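Long-range contacts in FAD-dependent pyridine nucleotide-disulphide oxidoreductase (Desulfovibrio vulgaris, PDB 3IWA), which probably catalyses FAD-dependent electron transfer from NADH or NADPH: residues R21-D26 with G323-A327; T221-R227 with V238-R243; D279-R283 with D330-P334. All coordinates share one frame; numbering follows the deposited sequence.

In the fold
The centres of contact 1 and contact 3 are about 14 Å apart, and Asn325 joins them: its ND2 probably donates to Arg281 O and Ala331 O, so that the end of helix 314-326 probably helps to hold both loops of contact 3. Along the chain these two interlock, their segments alternating. Contact 2 sits on the opposite side of the chain's centre, its centre about 49 Å from that of contact 1 and 43 Å from that of contact 3, and the side chain of its Ile239 is about 11 Å from a bound calcium ion, too far to bind it. Contact 1 spans almost 300 residues, contact 3 under fifty, and contact 2 is a local hairpin.

Contact 1: R21-D26 with G323-A327; sequences RFKRLD and GTNLA
Arg21 grips the hydroxyl of Thr324 side-on with two nitrogens, NE donating to OG1 over 2.6 Å and NH2 donating to the same OG1 over 2.9 Å. The oxygen lies in the guanidinium plane, 1° out of it, and the bend of the arginine chain at chi2 (66°) brings that edge to the threonine. Thr324 OG1 also bonds Arg320 O, one turn back, which helps fix its place.

Close backbone approach is the second element. Gly323 has no side chain, so Arg21 CG rests 3.6 Å from Gly323 CA, and Phe22 CA makes a CH...O contact with Gly323 O.

Apolar packing completes the contact. The Phe22 and Leu326 side chains cross at about a right angle, ring atom CD1 3.6 Å from Leu326 CB. Leu25 packs through CB, which meets Ala327 CB at 3.8 Å, and through CD1, which reaches Thr324 CA while lying over one face of the Arg21 guanidinium, offset toward its rim.

The C-terminal turns of helices 14-25 and 314-326 thus join over a parallel sheet consistent with the Rossmann-type FAD-binding domain of this family, where Phe22 reaches Val31 of strand 30-34 and Leu326 packs on Val118 of strand 116-119 and Phe290 of strand 289-291.

Contact 2: T221-R227 with V238-R243; sequences TGEKVVR and VITDKR
Glu223 OE2 accepts two hydrogen bonds, from Thr240 OG1 at 2.6 Å and from Arg243 NE at 2.7 Å. The arginine uses the syn lone pair of OE2, while the threonine comes on the anti side, 31° out of the carboxylate plane. Arg243 NH1 bonds Glu223 OE1 at 2.8 Å, so that NE and NH1 take one oxygen each in a side-on salt bridge whose two planes are only 24° apart. With Glu223 CG anti to the backbone N (chi1 -168°) and the chain extended beyond it, the carboxylate spans the gap to this pair. The hydroxyl and the guanidinium together would probably stabilise the negative charge of the carboxylate.

Thr240 does double duty: its OG1 also accepts from the backbone N of Lys242 and of Arg243, an ST turn and an ST motif that shape the chain leaving the strand. Lys242 NZ, in turn, donates to Gly222 O from above the carbonyl plane. Asp241 OD1 takes the N-H of Lys224, from above the carboxylate plane, and Asp241 N donates to Lys224 O over 3.0 Å.

Farther along, Arg227 and Ile239 lie side by side, Ile239 CG1 over one face of the guanidinium, whose NE forms a salt bridge with Glu229. Ile239 O accepts from both Val226 N (2.8 Å) and Arg227 N (3.2 Å), and Arg227 O receives Ile239 N. Val225 and Val238 touch and pack on Val165 and Val163 of strand 161-165, probably in the NAD(P)-binding domain. Two residues facing one make a classic beta bulge, here in the antiparallel hairpin of strands 225-230 and 235-240.

Contact 3: D279-R283 with D330-P334; sequences DTRMR and DATFP
Arg281 and Asp330 meet obliquely, guanidinium and carboxylate planes 24° apart, in a side-on salt bridge that uses two nitrogens. NE donates to Asp330 OD1 over 2.8 Å, approaching from above the carboxylate plane, and NH2 donates to Asp330 OD2 over 2.9 Å on the syn side. A bend at chi2 (77°) turns the arginine chain along Thr332, the two side chains pointing the same way. As a result the methyl CG2 of Thr332 sits over the centre of the guanidinium, 3.5 Å above its plane, while the carboxylate holds the edge. A water joins the same Asp330 OD1 to Arg283 NH2, giving the acid a second, indirect arginine partner.

Thr280 likewise runs alongside Thr332, its OG1 3.9 Å from Thr332 CG2. The hydroxyl of Thr332 bonds Glu430 of the second subunit. Met282 and Phe333 make the other side-chain pair, in an oblique Met-aromatic contact with SD 5.3 Å from the ring centroid and 4.0 Å from Phe333 CB. Both residues also pack on Gln318 of helix 314-326.

One backbone bond, Phe333 N to Thr280 O at 2.8 Å, ties the two loops directly. Its acceptor belongs to a type I beta turn, Asp279 to Met282, closed by Met282 N to Asp279 O. The arrangement is a type I beta turn bonded to a loop whose residues Ala331 to Pro334 pack on Glu430 and Asn434 of the second subunit.

Contact 1: R21-D26 with G323-A327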
# COMPACT_ATOMS: atom_id res chain seq x y z
N ARG A 21 -27.28 -4.07 -0.99
CA ARG A 21 -26.93 -3.36 0.24
C ARG A 21 -28.18 -2.70 0.85
O ARG A 21 -28.39 -2.71 2.08
CB ARG A 21 -25.87 -2.31 -0.05
CG ARG A 21 -25.61 -1.32 1.04
CD ARG A 21 -25.00 -1.95 2.29
NE ARG A 21 -24.67 -0.91 3.28
CZ ARG A 21 -24.26 -1.16 4.51
NH1 ARG A 21 -24.10 -2.40 4.92
NH2 ARG A 21 -23.99 -0.17 5.33
N PHE A 22 -29.00 -2.11 -0.02
CA PHE A 22 -30.25 -1.50 0.42
C PHE A 22 -31.11 -2.47 1.21
O PHE A 22 -31.55 -2.18 2.34
CB PHE A 22 -31.04 -1.02 -0.77
CG PHE A 22 -32.39 -0.47 -0.41
CD1 PHE A 22 -32.51 0.47 0.57
CD2 PHE A 22 -33.53 -0.91 -1.06
CE1 PHE A 22 -33.77 1.00 0.91
CE2 PHE A 22 -34.76 -0.38 -0.74
CZ PHE A 22 -34.87 0.59 0.25
N LYS A 23 -31.33 -3.63 0.59
CA LYS A 23 -32.16 -4.70 1.12
C LYS A 23 -31.61 -5.26 2.43
O LYS A 23 -32.38 -5.49 3.35
CB LYS A 23 -32.35 -5.81 0.07
CG LYS A 23 -33.29 -5.44 -1.11
CD LYS A 23 -34.79 -5.26 -0.70
CE LYS A 23 -35.49 -6.58 -0.28
NZ LYS A 23 -36.74 -6.34 0.55
N ARG A 24 -30.29 -5.42 2.56
CA ARG A 24 -29.75 -5.93 3.81
C ARG A 24 -30.17 -5.00 4.95
O ARG A 24 -30.60 -5.47 5.99
CB ARG A 24 -28.22 -6.15 3.75
N LEU A 25 -30.12 -3.69 4.72
CA LEU A 25 -30.49 -2.68 5.73
C LEU A 25 -32.01 -2.43 5.92
O LEU A 25 -32.46 -2.12 7.04
CB LEU A 25 -29.85 -1.34 5.36
CG LEU A 25 -28.34 -1.35 5.22
CD1 LEU A 25 -27.86 -0.03 4.62
CD2 LEU A 25 -27.66 -1.67 6.57
N ASP A 26 -32.78 -2.50 4.83
CA ASP A 26 -34.23 -2.27 4.86
C ASP A 26 -34.96 -3.41 4.16
O ASP A 26 -35.42 -3.23 3.04
CB ASP A 26 -34.60 -0.95 4.18
CG ASP A 26 -34.26 0.27 5.02
OD1 ASP A 26 -33.78 0.11 6.16
OD2 ASP A 26 -34.49 1.42 4.51
N GLY A 323 -26.47 2.24 -1.61
CA GLY A 323 -27.30 1.33 -0.80
C GLY A 323 -27.67 1.81 0.60
O GLY A 323 -28.83 1.75 1.03
N THR A 324 -26.65 2.28 1.31
CA THR A 324 -26.75 2.80 2.66
C THR A 324 -27.54 4.09 2.70
O THR A 324 -28.37 4.31 3.61
CB THR A 324 -25.29 2.98 3.21
OG1 THR A 324 -24.66 1.70 3.25
CG2 THR A 324 -25.23 3.62 4.59
N ASN A 325 -27.31 4.96 1.72
CA ASN A 325 -28.02 6.22 1.68
C ASN A 325 -29.49 6.06 1.24
O ASN A 325 -30.30 6.86 1.64
CB ASN A 325 -27.27 7.25 0.84
CG ASN A 325 -25.95 7.64 1.47
OD1 ASN A 325 -25.76 7.35 2.66
ND2 ASN A 325 -25.03 8.29 0.71
N LEU A 326 -29.81 5.05 0.41
CA LEU A 326 -31.21 4.70 0.10
C LEU A 326 -31.93 4.28 1.36
O LEU A 326 -33.14 4.49 1.46
CB LEU A 326 -31.33 3.55 -0.90
CG LEU A 326 -30.82 3.74 -2.32
CD1 LEU A 326 -30.66 2.37 -3.04
CD2 LEU A 326 -31.75 4.67 -3.05
N ALA A 327 -31.19 3.65 2.29
CA ALA A 327 -31.72 3.32 3.62
C ALA A 327 -31.59 4.42 4.66
O ALA A 327 -31.58 4.12 5.82
CB ALA A 327 -31.11 2.07 4.15

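Contact 2: T221-R227 with V238-R243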
# COMPACT_ATOMS: atom_id res chain seq x y z
N THR A 221 1.03 3.01 -33.18
CA THR A 221 0.72 4.30 -32.55
C THR A 221 0.80 5.46 -33.56
O THR A 221 1.30 5.31 -34.67
CB THR A 221 1.66 4.55 -31.32
OG1 THR A 221 3.03 4.37 -31.69
CG2 THR A 221 1.33 3.58 -30.19
N GLY A 222 0.33 6.63 -33.16
CA GLY A 222 0.22 7.72 -34.08
C GLY A 222 -0.51 7.35 -35.36
O GLY A 222 -0.17 7.85 -36.43
N GLU A 223 -1.55 6.50 -35.25
CA GLU A 223 -2.23 5.94 -36.40
C GLU A 223 -3.75 6.02 -36.27
O GLU A 223 -4.32 5.60 -35.27
CB GLU A 223 -1.79 4.50 -36.58
CG GLU A 223 -2.23 3.91 -37.92
CD GLU A 223 -1.36 2.79 -38.41
OE1 GLU A 223 -0.17 2.72 -38.07
OE2 GLU A 223 -1.89 1.97 -39.19
N LYS A 224 -4.38 6.57 -37.31
CA LYS A 224 -5.80 6.93 -37.28
C LYS A 224 -6.62 5.96 -38.13
O LYS A 224 -6.18 5.56 -39.20
CB LYS A 224 -6.01 8.36 -37.81
CG LYS A 224 -7.50 8.78 -37.90
CD LYS A 224 -7.72 10.24 -38.34
CE LYS A 224 -9.02 10.82 -37.74
NZ LYS A 224 -9.15 12.33 -37.81
N VAL A 225 -7.83 5.64 -37.66
CA VAL A 225 -8.74 4.78 -38.40
C VAL A 225 -9.48 5.68 -39.39
O VAL A 225 -10.10 6.68 -39.00
CB VAL A 225 -9.75 4.01 -37.48
CG1 VAL A 225 -10.81 3.34 -38.32
CG2 VAL A 225 -9.06 2.97 -36.62
N VAL A 226 -9.39 5.32 -40.66
CA VAL A 226 -10.00 6.10 -41.74
C VAL A 226 -11.34 5.54 -42.20
O VAL A 226 -12.27 6.30 -42.47
CB VAL A 226 -9.02 6.27 -42.92
CG1 VAL A 226 -9.77 6.46 -44.22
CG2 VAL A 226 -8.09 7.48 -42.66
N ARG A 227 -11.44 4.22 -42.30
CA ARG A 227 -12.71 3.57 -42.52
C ARG A 227 -12.59 2.05 -42.28
O ARG A 227 -11.49 1.50 -42.26
CB ARG A 227 -13.24 3.86 -43.94
CG ARG A 227 -12.53 3.08 -45.03
CD ARG A 227 -13.15 3.26 -46.45
NE ARG A 227 -12.11 2.86 -47.39
CZ ARG A 227 -11.08 3.62 -47.71
NH1 ARG A 227 -10.97 4.85 -47.24
NH2 ARG A 227 -10.15 3.16 -48.52
N VAL A 238 -9.77 -3.10 -41.80
CA VAL A 238 -9.64 -1.75 -41.22
C VAL A 238 -8.62 -0.94 -42.04
O VAL A 238 -7.49 -1.34 -42.23
CB VAL A 238 -9.16 -1.78 -39.75
CG1 VAL A 238 -9.05 -0.33 -39.19
CG2 VAL A 238 -10.08 -2.68 -38.91
N ILE A 239 -9.04 0.21 -42.52
CA ILE A 239 -8.11 1.07 -43.28
C ILE A 239 -7.69 2.17 -42.35
O ILE A 239 -8.53 2.91 -41.87
CB ILE A 239 -8.75 1.71 -44.57
CG1 ILE A 239 -9.58 0.65 -45.32
CG2 ILE A 239 -7.65 2.35 -45.44
CD1 ILE A 239 -8.79 -0.64 -45.68
N THR A 240 -6.40 2.28 -42.13
CA THR A 240 -5.86 3.39 -41.38
C THR A 240 -5.28 4.39 -42.37
O THR A 240 -5.30 4.14 -43.59
CB THR A 240 -4.80 2.92 -40.37
OG1 THR A 240 -3.61 2.54 -41.05
CG2 THR A 240 -5.34 1.73 -39.53
N ASP A 241 -4.79 5.52 -41.86
CA ASP A 241 -4.08 6.51 -42.70
C ASP A 241 -2.68 6.03 -43.11
O ASP A 241 -1.97 6.73 -43.86
CB ASP A 241 -4.01 7.90 -42.03
CG ASP A 241 -3.27 7.91 -40.67
OD1 ASP A 241 -3.00 6.82 -40.08
OD2 ASP A 241 -2.97 9.03 -40.18
N LYS A 242 -2.28 4.86 -42.64
CA LYS A 242 -0.96 4.32 -42.95
C LYS A 242 -0.95 2.92 -43.58
O LYS A 242 0.07 2.51 -44.14
CB LYS A 242 -0.13 4.31 -41.67
CG LYS A 242 0.15 5.74 -41.15
CD LYS A 242 1.27 5.75 -40.11
CE LYS A 242 1.36 7.11 -39.38
NZ LYS A 242 2.29 7.11 -38.18
N ARG A 243 -2.06 2.17 -43.47
CA ARG A 243 -2.09 0.80 -43.97
C ARG A 243 -3.50 0.25 -44.06
O ARG A 243 -4.48 0.90 -43.66
CB ARG A 243 -1.20 -0.12 -43.12
CG ARG A 243 -1.83 -0.64 -41.81
CD ARG A 243 -0.80 -0.93 -40.70
NE ARG A 243 -0.11 0.30 -40.28
CZ ARG A 243 1.21 0.50 -40.29
NH1 ARG A 243 1.70 1.66 -39.89
NH2 ARG A 243 2.07 -0.45 -40.66

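Contact 3: D279-R283 with D330-P334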
# COMPACT_ATOMS: atom_id res chain seq x y z
N ASP A 279 -23.26 14.75 -5.57
CA ASP A 279 -22.55 15.11 -4.36
C ASP A 279 -21.86 13.88 -3.76
O ASP A 279 -21.93 12.78 -4.35
CB ASP A 279 -23.51 15.81 -3.37
CG ASP A 279 -24.48 14.86 -2.69
OD1 ASP A 279 -24.38 13.62 -2.84
OD2 ASP A 279 -25.39 15.41 -2.00
N THR A 280 -21.25 14.03 -2.60
CA THR A 280 -20.45 12.94 -2.07
C THR A 280 -21.30 11.84 -1.50
O THR A 280 -20.78 10.77 -1.24
CB THR A 280 -19.48 13.40 -0.98
OG1 THR A 280 -20.24 13.87 0.10
CG2 THR A 280 -18.57 14.50 -1.49
N ARG A 281 -22.59 12.09 -1.32
CA ARG A 281 -23.54 11.03 -0.94
C ARG A 281 -24.05 10.24 -2.16
O ARG A 281 -24.87 9.33 -2.01
CB ARG A 281 -24.73 11.62 -0.17
CG ARG A 281 -24.53 11.83 1.30
CD ARG A 281 -23.69 13.06 1.60
NE ARG A 281 -23.47 13.19 3.05
CZ ARG A 281 -22.66 14.10 3.61
NH1 ARG A 281 -22.01 14.98 2.86
NH2 ARG A 281 -22.51 14.14 4.93
N MET A 282 -23.55 10.62 -3.34
CA MET A 282 -23.93 10.10 -4.65
C MET A 282 -25.32 10.54 -5.13
O MET A 282 -25.89 9.95 -6.04
CB MET A 282 -23.73 8.58 -4.74
CG MET A 282 -22.29 8.09 -4.39
SD MET A 282 -20.87 8.84 -5.24
CE MET A 282 -21.19 8.25 -6.90
N ARG A 283 -25.83 11.64 -4.56
CA ARG A 283 -27.08 12.26 -4.97
C ARG A 283 -26.90 13.19 -6.14
O ARG A 283 -26.03 14.04 -6.11
CB ARG A 283 -27.67 13.12 -3.84
CG ARG A 283 -28.21 12.34 -2.65
CD ARG A 283 -29.06 13.21 -1.73
NE ARG A 283 -29.86 12.35 -0.86
CZ ARG A 283 -29.46 11.89 0.33
NH1 ARG A 283 -30.25 11.06 1.01
NH2 ARG A 283 -28.27 12.24 0.82
N ASP A 330 -25.95 8.11 5.93
CA ASP A 330 -25.23 9.29 5.44
C ASP A 330 -23.77 8.90 5.16
O ASP A 330 -22.83 9.58 5.55
CB ASP A 330 -25.35 10.42 6.45
CG ASP A 330 -25.00 11.78 5.87
OD1 ASP A 330 -25.39 12.09 4.72
OD2 ASP A 330 -24.33 12.56 6.59
N ALA A 331 -23.62 7.77 4.50
CA ALA A 331 -22.34 7.35 3.93
C ALA A 331 -21.87 8.26 2.77
O ALA A 331 -22.69 8.74 1.97
CB ALA A 331 -22.44 5.86 3.46
N THR A 332 -20.56 8.50 2.69
CA THR A 332 -19.94 9.36 1.68
C THR A 332 -18.85 8.67 0.85
O THR A 332 -18.20 7.75 1.30
CB THR A 332 -19.33 10.62 2.31
OG1 THR A 332 -18.30 10.25 3.23
CG2 THR A 332 -20.40 11.41 3.06
N PHE A 333 -18.69 9.13 -0.37
CA PHE A 333 -17.63 8.69 -1.29
C PHE A 333 -17.00 9.98 -1.81
O PHE A 333 -17.68 10.77 -2.47
CB PHE A 333 -18.20 7.86 -2.43
CG PHE A 333 -17.17 7.21 -3.26
CD1 PHE A 333 -16.60 6.01 -2.86
CD2 PHE A 333 -16.70 7.82 -4.41
CE1 PHE A 333 -15.61 5.43 -3.63
CE2 PHE A 333 -15.73 7.24 -5.16
CZ PHE A 333 -15.18 6.06 -4.79
N PRO A 334 -15.72 10.23 -1.47
CA PRO A 334 -15.13 11.57 -1.64
C PRO A 334 -14.74 11.96 -3.07
O PRO A 334 -14.59 13.15 -3.38
CB PRO A 334 -13.87 11.51 -0.77
CG PRO A 334 -13.44 10.04 -0.84
CD PRO A 334 -14.79 9.28 -0.83
O HOH W 1 -27.65 10.93 3.76